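PDB 4OUA: latent form of PPO4 Tyrosinase from Agaricus bisporus var. bisporus H97, which oxidises monophenols and o-diphenols to o-quinones at a dinuclear copper site, the initial step of melanin synthesis. Local coordinates for residues R216-N221 with G474-D479; H254-R259 with S449-R454; A428-F433 with K506-D511. All coordinates share one frame; numbering follows the deposited sequence.

Contact 1: R216-N221 with G474-D479; sequences REKTYN and GFVHLD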
loop_
_atom_site.group_PDB
_atom_site.type_symbol
_atom_site.label_atom_id
_atom_site.label_comp_id
_atom_site.label_asym_id
_atom_site.label_seq_id
_atom_site.Cartn_x
_atom_site.Cartn_y
_atom_site.Cartn_z
ATOM N N ARG B 216 -11.277 -3.003 1.463
ATOM C CA ARG B 216 -11.499 -3.446 2.832
ATOM C C ARG B 216 -11.270 -4.950 2.959
ATOM O O ARG B 216 -10.591 -5.403 3.881
ATOM C CB ARG B 216 -12.913 -3.081 3.285
ATOM C CG ARG B 216 -13.150 -3.190 4.786
ATOM C CD ARG B 216 -14.534 -2.672 5.147
ATOM N NE ARG B 216 -14.699 -2.470 6.583
ATOM C CZ ARG B 216 -15.279 -3.343 7.399
ATOM N NH1 ARG B 216 -15.754 -4.485 6.920
ATOM N NH2 ARG B 216 -15.386 -3.074 8.693
ATOM N N GLU B 217 -11.836 -5.718 2.033
ATOM C CA GLU B 217 -11.653 -7.166 2.034
ATOM C C GLU B 217 -10.196 -7.530 1.788
ATOM O O GLU B 217 -9.632 -8.362 2.497
ATOM C CB GLU B 217 -12.539 -7.836 0.980
ATOM C CG GLU B 217 -13.929 -8.211 1.471
ATOM C CD GLU B 217 -14.478 -9.445 0.774
ATOM O OE1 GLU B 217 -15.178 -9.294 -0.250
ATOM O OE2 GLU B 217 -14.208 -10.568 1.254
ATOM N N LYS B 218 -9.594 -6.905 0.780
ATOM C CA LYS B 218 -8.198 -7.161 0.442
ATOM C C LYS B 218 -7.278 -6.924 1.637
ATOM O O LYS B 218 -6.355 -7.700 1.883
ATOM C CB LYS B 218 -7.754 -6.285 -0.731
ATOM C CG LYS B 218 -8.281 -6.727 -2.088
ATOM C CD LYS B 218 -7.543 -6.010 -3.210
ATOM C CE LYS B 218 -7.945 -6.535 -4.576
ATOM N NZ LYS B 218 -7.074 -5.980 -5.651
ATOM N N THR B 219 -7.542 -5.853 2.376
ATOM C CA THR B 219 -6.721 -5.491 3.524
ATOM C C THR B 219 -6.874 -6.494 4.664
ATOM O O THR B 219 -5.896 -6.855 5.319
ATOM C CB THR B 219 -7.070 -4.085 4.036
ATOM O OG1 THR B 219 -6.760 -3.121 3.023
ATOM C CG2 THR B 219 -6.277 -3.763 5.293
ATOM N N TYR B 220 -8.103 -6.941 4.896
ATOM C CA TYR B 220 -8.373 -7.909 5.953
ATOM C C TYR B 220 -7.674 -9.238 5.685
ATOM O O TYR B 220 -6.883 -9.707 6.504
ATOM C CB TYR B 220 -9.879 -8.133 6.103
ATOM C CG TYR B 220 -10.243 -9.142 7.169
ATOM C CD1 TYR B 220 -10.328 -8.770 8.504
ATOM C CD2 TYR B 220 -10.505 -10.465 6.840
ATOM C CE1 TYR B 220 -10.660 -9.688 9.482
ATOM C CE2 TYR B 220 -10.839 -11.391 7.812
ATOM C CZ TYR B 220 -10.916 -10.996 9.130
ATOM O OH TYR B 220 -11.246 -11.912 10.101
ATOM N N ASN B 221 -7.967 -9.837 4.535
ATOM C CA ASN B 221 -7.383 -11.122 4.168
ATOM C C ASN B 221 -5.865 -11.062 4.040
ATOM O O ASN B 221 -5.178 -12.069 4.215
ATOM C CB ASN B 221 -7.991 -11.626 2.860
ATOM C CG ASN B 221 -9.449 -12.009 3.007
ATOM O OD1 ASN B 221 -10.343 -11.192 2.787
ATOM N ND2 ASN B 221 -9.698 -13.258 3.383
ATOM N N GLY B 474 -2.470 -11.615 -8.144
ATOM C CA GLY B 474 -3.403 -10.752 -7.442
ATOM C C GLY B 474 -4.681 -11.493 -7.101
ATOM O O GLY B 474 -5.025 -12.478 -7.750
ATOM N N PHE B 475 -5.391 -11.017 -6.081
ATOM C CA PHE B 475 -6.603 -11.685 -5.623
ATOM C C PHE B 475 -7.780 -10.726 -5.487
ATOM O O PHE B 475 -7.614 -9.573 -5.091
ATOM C CB PHE B 475 -6.355 -12.376 -4.280
ATOM C CG PHE B 475 -5.298 -13.437 -4.330
ATOM C CD1 PHE B 475 -5.641 -14.768 -4.502
ATOM C CD2 PHE B 475 -3.960 -13.106 -4.199
ATOM C CE1 PHE B 475 -4.669 -15.749 -4.544
ATOM C CE2 PHE B 475 -2.982 -14.083 -4.241
ATOM C CZ PHE B 475 -3.339 -15.406 -4.413
ATOM N N VAL B 476 -8.970 -11.218 -5.815
ATOM C CA VAL B 476 -10.202 -10.464 -5.621
ATOM C C VAL B 476 -11.257 -11.372 -4.999
ATOM O O VAL B 476 -11.522 -12.461 -5.505
ATOM C CB VAL B 476 -10.726 -9.877 -6.940
ATOM C CG1 VAL B 476 -12.090 -9.238 -6.731
ATOM C CG2 VAL B 476 -9.734 -8.867 -7.497
ATOM N N HIS B 477 -11.853 -10.918 -3.900
ATOM C CA HIS B 477 -12.751 -11.757 -3.111
ATOM C C HIS B 477 -14.202 -11.674 -3.577
ATOM O O HIS B 477 -14.629 -10.670 -4.144
ATOM C CB HIS B 477 -12.649 -11.373 -1.635
ATOM C CG HIS B 477 -11.247 -11.376 -1.113
ATOM N ND1 HIS B 477 -10.613 -12.525 -0.688
ATOM C CD2 HIS B 477 -10.351 -10.373 -0.956
ATOM C CE1 HIS B 477 -9.390 -12.227 -0.287
ATOM N NE2 HIS B 477 -9.206 -10.928 -0.439
ATOM N N LEU B 478 -14.957 -12.741 -3.323
ATOM C CA LEU B 478 -16.327 -12.853 -3.813
ATOM C C LEU B 478 -17.314 -13.183 -2.699
ATOM O O LEU B 478 -18.521 -13.246 -2.930
ATOM C CB LEU B 478 -16.410 -13.927 -4.899
ATOM C CG LEU B 478 -15.380 -13.859 -6.026
ATOM C CD1 LEU B 478 -15.519 -15.067 -6.938
ATOM C CD2 LEU B 478 -15.530 -12.567 -6.810
ATOM N N ASP B 479 -16.789 -13.392 -1.494
ATOM C CA ASP B 479 -17.578 -13.871 -0.360
ATOM C C ASP B 479 -18.860 -13.077 -0.122
ATOM O O ASP B 479 -19.955 -13.636 -0.122
ATOM C CB ASP B 479 -16.727 -13.852 0.909
ATOM C CG ASP B 479 -15.394 -14.546 0.726
ATOM O OD1 ASP B 479 -14.392 -13.849 0.451
ATOM O OD2 ASP B 479 -15.350 -15.788 0.851
#
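The imidazole of H477 and the amide of N221 stack, their planes 22° apart, the amide lying over one face of the ring. The closest carbon pair is N221 CG to H477 CE1, at 3.3 Å, and the amide lies offset toward the ring's rim. E217 CB and the backbone N of K218 approach the same ring at a slant, with E217 CB 3.9 Å from H477 CD2. The ring reaches the helix because H477 CG stands anti to the carbonyl carbon (chi1 -53°) on a CB that already points toward 216-221. Farther along E217, the chain bends at chi2 and brings OE2 to 3.4 Å from H477 CB. The same OE2 lies 3.4 Å from D479 OD1, two carboxylate oxygens that would probably repel each other if both are charged. The repulsion may be offset by R480, which forms a salt bridge with E217 OE1, and, more weakly, by the long ion pair of D479 OD1 with K397. K218 extends beyond CG across the strand: its CE passes the carbonyl of F475 and lies 4.1 Å from V476 CG2. Its NZ forms a salt bridge with D252 and a hydrogen bond to the carbonyl oxygen of S449. The contact is buried and joins helix 212-224 of the copper-binding domain to strand 471-477 of the C-terminal domain; the axes of the two short segments approach to 8.4 Å, their N-to-C directions 116° apart. That strand is at one margin of its antiparallel sheet, paired with 407-419, while helix 388-397 packs against Y220, N221 and D479.

Contact 2: H254-R259 with S449-R454; sequences HGFVGR and SINIFR. With CU1 (copper (I) ion), chain I.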
loop_
_atom_site.group_PDB
_atom_site.type_symbol
_atom_site.label_atom_id
_atom_site.label_comp_id
_atom_site.label_asym_id
_atom_site.label_seq_id
_atom_site.Cartn_x
_atom_site.Cartn_y
_atom_site.Cartn_z
ATOM N N HIS B 254 -1.791 2.907 -5.314
ATOM C CA HIS B 254 -1.011 3.614 -6.322
ATOM C C HIS B 254 -1.789 3.761 -7.623
ATOM O O HIS B 254 -1.709 4.792 -8.290
ATOM C CB HIS B 254 0.311 2.892 -6.585
ATOM C CG HIS B 254 1.336 3.104 -5.517
ATOM N ND1 HIS B 254 2.124 4.233 -5.457
ATOM C CD2 HIS B 254 1.704 2.332 -4.468
ATOM C CE1 HIS B 254 2.933 4.148 -4.417
ATOM N NE2 HIS B 254 2.699 3.006 -3.799
ATOM N N GLY B 255 -2.540 2.725 -7.979
ATOM C CA GLY B 255 -3.326 2.741 -9.199
ATOM C C GLY B 255 -4.517 3.674 -9.102
ATOM O O GLY B 255 -4.802 4.429 -10.034
ATOM N N PHE B 256 -5.211 3.617 -7.969
ATOM C CA PHE B 256 -6.387 4.447 -7.734
ATOM C C PHE B 256 -6.082 5.927 -7.930
ATOM O O PHE B 256 -6.834 6.645 -8.588
ATOM C CB PHE B 256 -6.934 4.217 -6.323
ATOM C CG PHE B 256 -7.445 2.825 -6.089
ATOM C CD1 PHE B 256 -7.770 2.002 -7.153
ATOM C CD2 PHE B 256 -7.601 2.339 -4.802
ATOM C CE1 PHE B 256 -8.240 0.722 -6.938
ATOM C CE2 PHE B 256 -8.071 1.058 -4.581
ATOM C CZ PHE B 256 -8.391 0.250 -5.650
ATOM N N VAL B 257 -4.971 6.375 -7.358
ATOM C CA VAL B 257 -4.593 7.780 -7.414
ATOM C C VAL B 257 -3.917 8.134 -8.735
ATOM O O VAL B 257 -4.010 9.267 -9.206
ATOM C CB VAL B 257 -3.648 8.152 -6.255
ATOM C CG1 VAL B 257 -3.273 9.623 -6.327
ATOM C CG2 VAL B 257 -4.292 7.825 -4.913
ATOM N N GLY B 258 -3.249 7.155 -9.337
ATOM C CA GLY B 258 -2.440 7.404 -10.517
ATOM C C GLY B 258 -3.114 7.149 -11.850
ATOM O O GLY B 258 -3.009 7.966 -12.763
ATOM N N ARG B 259 -3.806 6.020 -11.971
ATOM C CA ARG B 259 -4.350 5.612 -13.264
ATOM C C ARG B 259 -5.674 6.289 -13.594
ATOM O O ARG B 259 -6.722 5.925 -13.060
ATOM C CB ARG B 259 -4.535 4.094 -13.315
ATOM C CG ARG B 259 -4.222 3.493 -14.678
ATOM C CD ARG B 259 -4.762 2.078 -14.821
ATOM N NE ARG B 259 -6.156 2.067 -15.259
ATOM C CZ ARG B 259 -7.195 1.885 -14.451
ATOM N NH1 ARG B 259 -8.425 1.895 -14.944
ATOM N NH2 ARG B 259 -7.006 1.689 -13.154
ATOM N N SER B 449 -10.718 -4.963 -8.353
ATOM C CA SER B 449 -9.701 -4.774 -9.380
ATOM C C SER B 449 -8.318 -5.206 -8.905
ATOM O O SER B 449 -8.035 -5.220 -7.707
ATOM C CB SER B 449 -9.660 -3.310 -9.829
ATOM O OG SER B 449 -9.286 -2.457 -8.760
ATOM N N ILE B 450 -7.466 -5.564 -9.857
ATOM C CA ILE B 450 -6.070 -5.863 -9.575
ATOM C C ILE B 450 -5.193 -4.868 -10.321
ATOM O O ILE B 450 -5.173 -4.844 -11.551
ATOM C CB ILE B 450 -5.690 -7.295 -9.981
ATOM C CG1 ILE B 450 -6.520 -8.312 -9.194
ATOM C CG2 ILE B 450 -4.206 -7.532 -9.761
ATOM C CD1 ILE B 450 -6.199 -9.753 -9.528
ATOM N N ASN B 451 -4.472 -4.045 -9.570
ATOM C CA ASN B 451 -3.724 -2.941 -10.153
ATOM C C ASN B 451 -2.225 -3.201 -10.216
ATOM O O ASN B 451 -1.633 -3.730 -9.275
ATOM C CB ASN B 451 -4.004 -1.664 -9.367
ATOM C CG ASN B 451 -5.487 -1.411 -9.192
ATOM O OD1 ASN B 451 -6.114 -0.728 -10.004
ATOM N ND2 ASN B 451 -6.059 -1.970 -8.133
ATOM N N ILE B 452 -1.613 -2.820 -11.332
ATOM C CA ILE B 452 -0.189 -3.052 -11.543
ATOM C C ILE B 452 0.638 -1.796 -11.284
ATOM O O ILE B 452 0.445 -0.769 -11.938
ATOM C CB ILE B 452 0.091 -3.541 -12.975
ATOM C CG1 ILE B 452 -0.912 -4.627 -13.368
ATOM C CG2 ILE B 452 1.525 -4.033 -13.099
ATOM C CD1 ILE B 452 -1.045 -5.726 -12.347
ATOM N N PHE B 453 1.560 -1.884 -10.331
ATOM C CA PHE B 453 2.467 -0.781 -10.046
ATOM C C PHE B 453 3.848 -1.085 -10.607
ATOM O O PHE B 453 4.608 -1.860 -10.024
ATOM C CB PHE B 453 2.548 -0.520 -8.541
ATOM C CG PHE B 453 3.312 0.723 -8.179
ATOM C CD1 PHE B 453 3.058 1.923 -8.828
ATOM C CD2 PHE B 453 4.269 0.696 -7.178
ATOM C CE1 PHE B 453 3.757 3.072 -8.491
ATOM C CE2 PHE B 453 4.969 1.839 -6.835
ATOM C CZ PHE B 453 4.712 3.030 -7.493
ATOM N N ARG B 454 4.162 -0.481 -11.750
ATOM C CA ARG B 454 5.432 -0.713 -12.429
ATOM C C ARG B 454 6.239 0.571 -12.566
ATOM O O ARG B 454 5.701 1.672 -12.432
ATOM C CB ARG B 454 5.198 -1.322 -13.813
ATOM C CG ARG B 454 4.826 -2.792 -13.791
ATOM C CD ARG B 454 6.033 -3.656 -13.468
ATOM N NE ARG B 454 7.060 -3.543 -14.499
ATOM C CZ ARG B 454 6.878 -3.897 -15.767
ATOM N NH1 ARG B 454 5.705 -4.379 -16.156
ATOM N NH2 ARG B 454 7.862 -3.765 -16.646
HETATM CU CU CU1 I . 4.261 2.681 -2.694
HETATM O O HOH W 1 6.495 2.091 -2.963
#
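H254 starts its contact with F453 at CB, which lies over the phenyl face and 3.7 Å from F453 CD1. CG follows above the centre of that ring. ND1 is the imidazole atom nearest the phenylalanine, at 3.5 Å from F453 CZ, and also hydrogen-bonds to the carbonyl oxygen of M266. CE1 has passed the rim of the phenyl near CZ, CD2 on the other side of the imidazole faces F453 CE2, and at the tip NE2 binds a copper ion at 1.9 Å. H250 and H282 are the other histidine ligands of this metal, and a water lies 2.3 Å from the copper ion. The two rings stack face to face: their centroids are 3.9 Å apart and their planes differ by 14°. F453 attains this overlap with CG anti to the backbone N (chi1 -172°), which lays its ring over the imidazole face.

Beyond the stack, the helix passes the strand at G255, whose CA comes 4.5 Å from N451 CB. The far end of the F256 ring comes up to the strand, CE1 3.7 Å from N451 ND2. The ring and the amide stand 84° apart, nearly perpendicular. S449 OG lies at the edge of the F256 ring, in its plane, and accepts a weak hydrogen bond from N451 ND2, whose stronger partner is D252 OD1; S449 OG also has E211 as a partner.

The M266 bond and the metal bond hold the imidazole at two positions, and F453 backs one face. H254 is also a probable substrate-binding residue, so a phenyl from the C-terminal domain, stacked on it and about 5 Å (side chain to ion) from the other copper ion, is consistent with F453 occupying space a phenolic substrate would use, in keeping with the latent form.

Contact 3: A428-F433 with K506-D511; sequences AIIFYF and KVVADD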
loop_
_atom_site.group_PDB
_atom_site.type_symbol
_atom_site.label_atom_id
_atom_site.label_comp_id
_atom_site.label_asym_id
_atom_site.label_seq_id
_atom_site.Cartn_x
_atom_site.Cartn_y
_atom_site.Cartn_z
ATOM N N ALA B 428 -4.500 -2.297 -15.273
ATOM C CA ALA B 428 -5.402 -2.794 -14.240
ATOM C C ALA B 428 -6.385 -3.807 -14.811
ATOM O O ALA B 428 -6.745 -3.739 -15.986
ATOM C CB ALA B 428 -6.149 -1.642 -13.591
ATOM N N ILE B 429 -6.815 -4.745 -13.975
ATOM C CA ILE B 429 -7.787 -5.749 -14.394
ATOM C C ILE B 429 -9.097 -5.567 -13.634
ATOM O O ILE B 429 -9.147 -5.729 -12.417
ATOM C CB ILE B 429 -7.258 -7.177 -14.176
ATOM C CG1 ILE B 429 -5.777 -7.262 -14.554
ATOM C CG2 ILE B 429 -8.084 -8.175 -14.974
ATOM C CD1 ILE B 429 -5.146 -8.604 -14.254
ATOM N N ILE B 430 -10.155 -5.230 -14.364
ATOM C CA ILE B 430 -11.445 -4.921 -13.757
ATOM C C ILE B 430 -12.380 -6.126 -13.763
ATOM O O ILE B 430 -12.567 -6.765 -14.795
ATOM C CB ILE B 430 -12.137 -3.751 -14.485
ATOM C CG1 ILE B 430 -11.146 -2.611 -14.731
ATOM C CG2 ILE B 430 -13.350 -3.274 -13.701
ATOM C CD1 ILE B 430 -10.464 -2.113 -13.478
ATOM N N PHE B 431 -12.967 -6.429 -12.610
ATOM C CA PHE B 431 -13.905 -7.542 -12.493
ATOM C C PHE B 431 -15.295 -7.044 -12.116
ATOM O O PHE B 431 -15.442 -6.211 -11.221
ATOM C CB PHE B 431 -13.417 -8.557 -11.455
ATOM C CG PHE B 431 -12.054 -9.114 -11.745
ATOM C CD1 PHE B 431 -11.907 -10.276 -12.483
ATOM C CD2 PHE B 431 -10.917 -8.475 -11.279
ATOM C CE1 PHE B 431 -10.653 -10.790 -12.751
ATOM C CE2 PHE B 431 -9.661 -8.984 -11.544
ATOM C CZ PHE B 431 -9.529 -10.143 -12.281
ATOM N N TYR B 432 -16.316 -7.565 -12.789
ATOM C CA TYR B 432 -17.684 -7.122 -12.551
ATOM C C TYR B 432 -18.711 -8.098 -13.119
ATOM O O TYR B 432 -18.382 -8.958 -13.936
ATOM C CB TYR B 432 -17.901 -5.732 -13.153
ATOM C CG TYR B 432 -17.853 -5.712 -14.665
ATOM C CD1 TYR B 432 -19.008 -5.539 -15.413
ATOM C CD2 TYR B 432 -16.653 -5.877 -15.342
ATOM C CE1 TYR B 432 -18.968 -5.523 -16.794
ATOM C CE2 TYR B 432 -16.603 -5.865 -16.722
ATOM C CZ TYR B 432 -17.763 -5.686 -17.444
ATOM O OH TYR B 432 -17.714 -5.672 -18.819
ATOM N N PHE B 433 -19.957 -7.955 -12.677
ATOM C CA PHE B 433 -21.062 -8.739 -13.215
ATOM C C PHE B 433 -21.702 -8.017 -14.396
ATOM O O PHE B 433 -22.156 -6.881 -14.266
ATOM C CB PHE B 433 -22.111 -9.012 -12.135
ATOM C CG PHE B 433 -21.661 -9.982 -11.081
ATOM C CD1 PHE B 433 -20.742 -10.974 -11.379
ATOM C CD2 PHE B 433 -22.160 -9.903 -9.790
ATOM C CE1 PHE B 433 -20.329 -11.868 -10.411
ATOM C CE2 PHE B 433 -21.749 -10.795 -8.818
ATOM C CZ PHE B 433 -20.833 -11.779 -9.129
ATOM N N LYS B 506 -11.863 -7.425 -17.412
ATOM C CA LYS B 506 -11.530 -6.400 -18.388
ATOM C C LYS B 506 -10.133 -5.837 -18.140
ATOM O O LYS B 506 -9.906 -5.134 -17.154
ATOM C CB LYS B 506 -12.583 -5.290 -18.334
ATOM C CG LYS B 506 -12.402 -4.163 -19.335
ATOM C CD LYS B 506 -13.528 -3.146 -19.200
ATOM C CE LYS B 506 -13.410 -2.007 -20.192
ATOM N NZ LYS B 506 -14.549 -1.063 -20.005
ATOM N N VAL B 507 -9.197 -6.152 -19.031
ATOM C CA VAL B 507 -7.823 -5.679 -18.891
ATOM C C VAL B 507 -7.639 -4.357 -19.630
ATOM O O VAL B 507 -7.629 -4.318 -20.860
ATOM C CB VAL B 507 -6.807 -6.715 -19.419
ATOM C CG1 VAL B 507 -5.386 -6.180 -19.304
ATOM C CG2 VAL B 507 -6.947 -8.027 -18.660
ATOM N N VAL B 508 -7.491 -3.274 -18.872
ATOM C CA VAL B 508 -7.448 -1.937 -19.455
ATOM C C VAL B 508 -6.192 -1.152 -19.081
ATOM O O VAL B 508 -5.760 -1.158 -17.931
ATOM C CB VAL B 508 -8.679 -1.113 -19.034
ATOM C CG1 VAL B 508 -8.890 -1.203 -17.532
ATOM C CG2 VAL B 508 -8.525 0.335 -19.472
ATOM N N ALA B 509 -5.616 -0.482 -20.074
ATOM C CA ALA B 509 -4.505 0.438 -19.862
ATOM C C ALA B 509 -4.801 1.746 -20.587
ATOM O O ALA B 509 -5.238 1.737 -21.738
ATOM C CB ALA B 509 -3.201 -0.167 -20.349
ATOM N N ASP B 510 -4.566 2.867 -19.911
ATOM C CA ASP B 510 -4.981 4.175 -20.416
ATOM C C ASP B 510 -6.498 4.218 -20.572
ATOM O O ASP B 510 -7.235 3.973 -19.618
ATOM C CB ASP B 510 -4.301 4.498 -21.750
ATOM C CG ASP B 510 -2.848 4.904 -21.585
ATOM O OD1 ASP B 510 -2.490 5.423 -20.507
ATOM O OD2 ASP B 510 -2.065 4.710 -22.538
ATOM N N ASP B 511 -6.960 4.527 -21.778
ATOM C CA ASP B 511 -8.393 4.593 -22.049
ATOM C C ASP B 511 -8.840 3.449 -22.954
ATOM O O ASP B 511 -10.013 3.347 -23.311
ATOM C CB ASP B 511 -8.757 5.937 -22.682
#
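I430 overlaps V508, CG1 against CG1 at 3.9 Å, two branched side chains on one face of an antiparallel beta pair in the tyrosinase C-terminal domain. A428 and K506 project to the same face, and the CB atoms of I430 and K506 are 4.2 Å apart. V508 CG1 sits between the backbone N and the carbonyl carbon (chi1 49°), which brings it up to the isoleucine. On the other face I429 and V507 lie side by side and point the same way, their CG2 atoms 3.9 Å apart; this is the non-hydrogen-bonded pair.

The register follows from the backbone. A428 and V508 form a hydrogen-bonded pair, with A428 N donating to V508 O at 3.2 Å and V508 N returning a bond to A428 O at 3.0 Å. I430 and K506 form the next such pair. The N-to-C directions of the two short strands are 143° apart, well short of exactly antiparallel. Strand 428-433 lies between two neighbours, since I429 bonds through its backbone to I450 of strand 446-451. Farther along, K506 CB meets the edge of the Y432 ring near its plane. The bond from I430 N to K506 O is 2.8 Å long with an almost linear N-H...O angle of 179°, although the donor is tilted out of the carbonyl plane.

Overall arrangement
Strand 446-451 ties the three contacts together. It carries 449-451 of contact 2, pairs with 428-433 of contact 3 through a probable I450 O to I429 N hydrogen bond (2.9 Å), and packs on 471-477 of contact 1, where V476 CG2 is 3.7 Å from I450 CG1. Contacts 2 and 3 have centres 11 Å apart, contacts 1 and 2 about 16 Å, and contacts 1 and 3 about 17 Å. Contact 2 alone reaches the copper site. From the H254 side chain, that of K218 in contact 1 is about 12 Å away and that of A428 in contact 3 about 11 Å. Contacts 1 and 2 join catalytic and C-terminal domains; contact 3 lies within the latter.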